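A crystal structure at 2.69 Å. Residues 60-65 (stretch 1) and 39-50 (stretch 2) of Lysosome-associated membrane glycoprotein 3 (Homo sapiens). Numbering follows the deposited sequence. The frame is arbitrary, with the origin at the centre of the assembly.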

# COMPACT_ATOMS: atom_id res chain seq x y z
N LEU A 60 0.67 4.23 6.38
CA LEU A 60 0.06 5.02 5.33
C LEU A 60 -1.34 4.48 5.08
O LEU A 60 -1.52 3.33 4.69
CB LEU A 60 0.87 4.93 4.04
CG LEU A 60 0.15 5.50 2.82
CD1 LEU A 60 -0.17 6.97 3.02
CD2 LEU A 60 0.95 5.29 1.55
N LEU A 61 -2.33 5.32 5.33
CA LEU A 61 -3.71 4.95 5.07
C LEU A 61 -4.27 5.81 3.96
O LEU A 61 -4.13 7.03 3.96
CB LEU A 61 -4.56 5.08 6.34
CG LEU A 61 -6.04 4.73 6.18
CD1 LEU A 61 -6.22 3.27 5.76
CD2 LEU A 61 -6.76 5.01 7.48
N LEU A 62 -4.90 5.14 3.00
CA LEU A 62 -5.46 5.79 1.83
C LEU A 62 -6.95 5.55 1.83
O LEU A 62 -7.40 4.41 1.80
CB LEU A 62 -4.86 5.19 0.57
CG LEU A 62 -3.33 5.17 0.52
CD1 LEU A 62 -2.86 4.41 -0.70
CD2 LEU A 62 -2.78 6.59 0.51
N ASN A 63 -7.72 6.62 1.89
CA ASN A 63 -9.17 6.47 1.90
C ASN A 63 -9.80 6.97 0.63
O ASN A 63 -9.35 7.93 0.03
CB ASN A 63 -9.78 7.19 3.11
CG ASN A 63 -10.28 6.22 4.15
OD1 ASN A 63 -9.61 5.96 5.15
ND2 ASN A 63 -11.47 5.65 3.91
N PHE A 64 -10.87 6.30 0.23
CA PHE A 64 -11.58 6.67 -0.97
C PHE A 64 -13.04 6.33 -0.79
O PHE A 64 -13.40 5.66 0.17
CB PHE A 64 -11.01 5.93 -2.19
CG PHE A 64 -10.84 4.45 -1.98
CD1 PHE A 64 -11.92 3.59 -2.13
CD2 PHE A 64 -9.62 3.94 -1.60
CE1 PHE A 64 -11.77 2.24 -1.92
CE2 PHE A 64 -9.46 2.59 -1.39
CZ PHE A 64 -10.54 1.73 -1.55
N GLN A 65 -13.87 6.80 -1.70
CA GLN A 65 -15.26 6.42 -1.66
C GLN A 65 -15.39 4.92 -1.88
O GLN A 65 -15.11 4.41 -2.96
CB GLN A 65 -16.06 7.19 -2.71
CG GLN A 65 -17.09 8.12 -2.11
CD GLN A 65 -16.47 9.17 -1.21
OE1 GLN A 65 -16.37 8.99 0.01
NE2 GLN A 65 -16.03 10.27 -1.81
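Stretch 2 39-50: YFNIDPNATQAS

Stretch 2 lies along strand 60-64 as an antiparallel neighbour: residues 48-50 run against it at 155° between N-to-C directions, the axes 4.8 Å apart at their closest. A loop leads back from there to residues 39-41, another extended segment, which brings Phe40 against Phe64 at the C-terminal end of strand 60-64. Four backbone hydrogen bonds set the register. Asn63 N to Gln48 O and Gln48 N to Asn63 O, each 2.9 Å, close one ring; Leu61 N to Ser50 O, 2.8 Å, and Ser50 N to Leu61 O, 2.9 Å, close the next. Between them Leu62 faces Ala49 as a non-hydrogen-bonded pair, CA to CA 4.6 Å, and the CA of Leu62 makes a CA-H...O contact with Gln48 O at 3.4 Å.

Side chains alternate across the sheet. Leu62 and Ala49 share one face: with chi1 m and chi2 t, Leu62 places CD2 3.8 Å from Ala49 CB, while its CB lies 3.7 Å from Thr47 CG2. Leu61, Asn63, Gln48 and Ser50 share the other face. There Leu61, t and p, has its CB 4.1 Å from Ser50 OG, whereas the ends of Asn63 and Gln48, both with chi1 between wells, lead away from the opposing stretch.

Phe64 has the largest area covered. Its chi1 of 48° (p) and chi2 of 83° set the ring among Phe40, Ile42 and Thr47. Phe40, chi1 t, brings CE2 over one face of that ring, 3.6 Å from Phe64 CE1; the planes meet obliquely at 37°, centroids 5.1 Å apart. Ile42, m and p, brings CG1 to 3.9 Å from Phe64 CE2. Thr47, chi1 m, directs OG1 to Asp43 O in a 3.0 Å hydrogen bond, bracing the loop, and the same OG1 lies 3.6 Å from Phe64 CB.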

# COMPACT_ATOMS: atom_id res chain seq x y z
N TYR A 39 -12.62 -5.55 -10.80
CA TYR A 39 -11.43 -4.74 -10.63
C TYR A 39 -11.79 -3.36 -10.11
O TYR A 39 -12.82 -2.79 -10.49
CB TYR A 39 -10.67 -4.64 -11.96
CG TYR A 39 -9.97 -5.93 -12.37
CD1 TYR A 39 -10.68 -6.98 -12.95
CD2 TYR A 39 -8.61 -6.10 -12.16
CE1 TYR A 39 -10.04 -8.16 -13.31
CE2 TYR A 39 -7.97 -7.27 -12.52
CZ TYR A 39 -8.69 -8.30 -13.10
OH TYR A 39 -8.04 -9.46 -13.45
N PHE A 40 -10.97 -2.82 -9.23
CA PHE A 40 -11.15 -1.45 -8.78
C PHE A 40 -9.84 -0.68 -8.69
O PHE A 40 -8.98 -1.00 -7.86
CB PHE A 40 -11.86 -1.36 -7.43
CG PHE A 40 -11.92 0.04 -6.90
CD1 PHE A 40 -12.83 0.94 -7.42
CD2 PHE A 40 -11.04 0.46 -5.92
CE1 PHE A 40 -12.88 2.25 -6.96
CE2 PHE A 40 -11.08 1.77 -5.44
CZ PHE A 40 -12.00 2.66 -5.96
N ASN A 41 -9.70 0.34 -9.52
CA ASN A 41 -8.50 1.16 -9.52
C ASN A 41 -8.57 2.26 -8.46
O ASN A 41 -9.49 3.08 -8.48
CB ASN A 41 -8.31 1.78 -10.90
CG ASN A 41 -7.98 0.75 -11.96
OD1 ASN A 41 -7.94 -0.46 -11.69
ND2 ASN A 41 -7.74 1.21 -13.18
N ILE A 42 -7.61 2.28 -7.55
CA ILE A 42 -7.51 3.41 -6.64
C ILE A 42 -7.17 4.63 -7.50
O ILE A 42 -6.12 4.69 -8.12
CB ILE A 42 -6.45 3.23 -5.53
CG1 ILE A 42 -7.01 2.42 -4.36
CG2 ILE A 42 -6.00 4.58 -4.99
CD1 ILE A 42 -7.28 0.97 -4.66
N ASP A 43 -8.12 5.56 -7.56
CA ASP A 43 -7.92 6.82 -8.28
C ASP A 43 -7.28 7.83 -7.33
O ASP A 43 -7.92 8.31 -6.39
CB ASP A 43 -9.27 7.31 -8.84
CG ASP A 43 -9.21 8.75 -9.34
OD1 ASP A 43 -8.11 9.29 -9.59
OD2 ASP A 43 -10.30 9.34 -9.50
N PRO A 44 -6.01 8.15 -7.58
CA PRO A 44 -5.20 9.02 -6.72
C PRO A 44 -5.70 10.46 -6.55
O PRO A 44 -5.32 11.10 -5.57
CB PRO A 44 -3.84 9.02 -7.42
CG PRO A 44 -4.08 8.51 -8.78
CD PRO A 44 -5.23 7.58 -8.68
N ASN A 45 -6.51 10.96 -7.47
CA ASN A 45 -7.04 12.32 -7.31
C ASN A 45 -8.35 12.35 -6.53
O ASN A 45 -8.97 13.40 -6.34
CB ASN A 45 -7.17 13.03 -8.67
CG ASN A 45 -5.83 13.53 -9.19
OD1 ASN A 45 -4.90 13.79 -8.42
ND2 ASN A 45 -5.74 13.67 -10.51
N ALA A 46 -8.76 11.18 -6.05
CA ALA A 46 -10.00 11.01 -5.31
C ALA A 46 -9.70 10.18 -4.07
O ALA A 46 -10.56 9.44 -3.57
CB ALA A 46 -11.03 10.31 -6.19
N THR A 47 -8.48 10.30 -3.57
CA THR A 47 -8.02 9.49 -2.45
C THR A 47 -7.25 10.32 -1.43
O THR A 47 -6.30 11.02 -1.77
CB THR A 47 -7.16 8.30 -2.94
OG1 THR A 47 -8.01 7.31 -3.55
CG2 THR A 47 -6.40 7.65 -1.79
N GLN A 48 -7.69 10.26 -0.17
CA GLN A 48 -7.08 11.02 0.90
C GLN A 48 -6.02 10.20 1.61
O GLN A 48 -6.30 9.11 2.11
CB GLN A 48 -8.15 11.46 1.90
CG GLN A 48 -9.55 11.56 1.31
CD GLN A 48 -10.03 12.99 1.16
OE1 GLN A 48 -9.24 13.91 0.97
NE2 GLN A 48 -11.34 13.18 1.27
N ALA A 49 -4.81 10.72 1.67
CA ALA A 49 -3.75 10.06 2.40
C ALA A 49 -3.62 10.64 3.81
O ALA A 49 -3.62 11.86 4.01
CB ALA A 49 -2.43 10.19 1.65
N SER A 50 -3.52 9.76 4.79
CA SER A 50 -3.30 10.16 6.16
C SER A 50 -2.52 9.03 6.78
O SER A 50 -2.26 8.03 6.13
CB SER A 50 -4.62 10.33 6.91
OG SER A 50 -5.24 9.08 7.13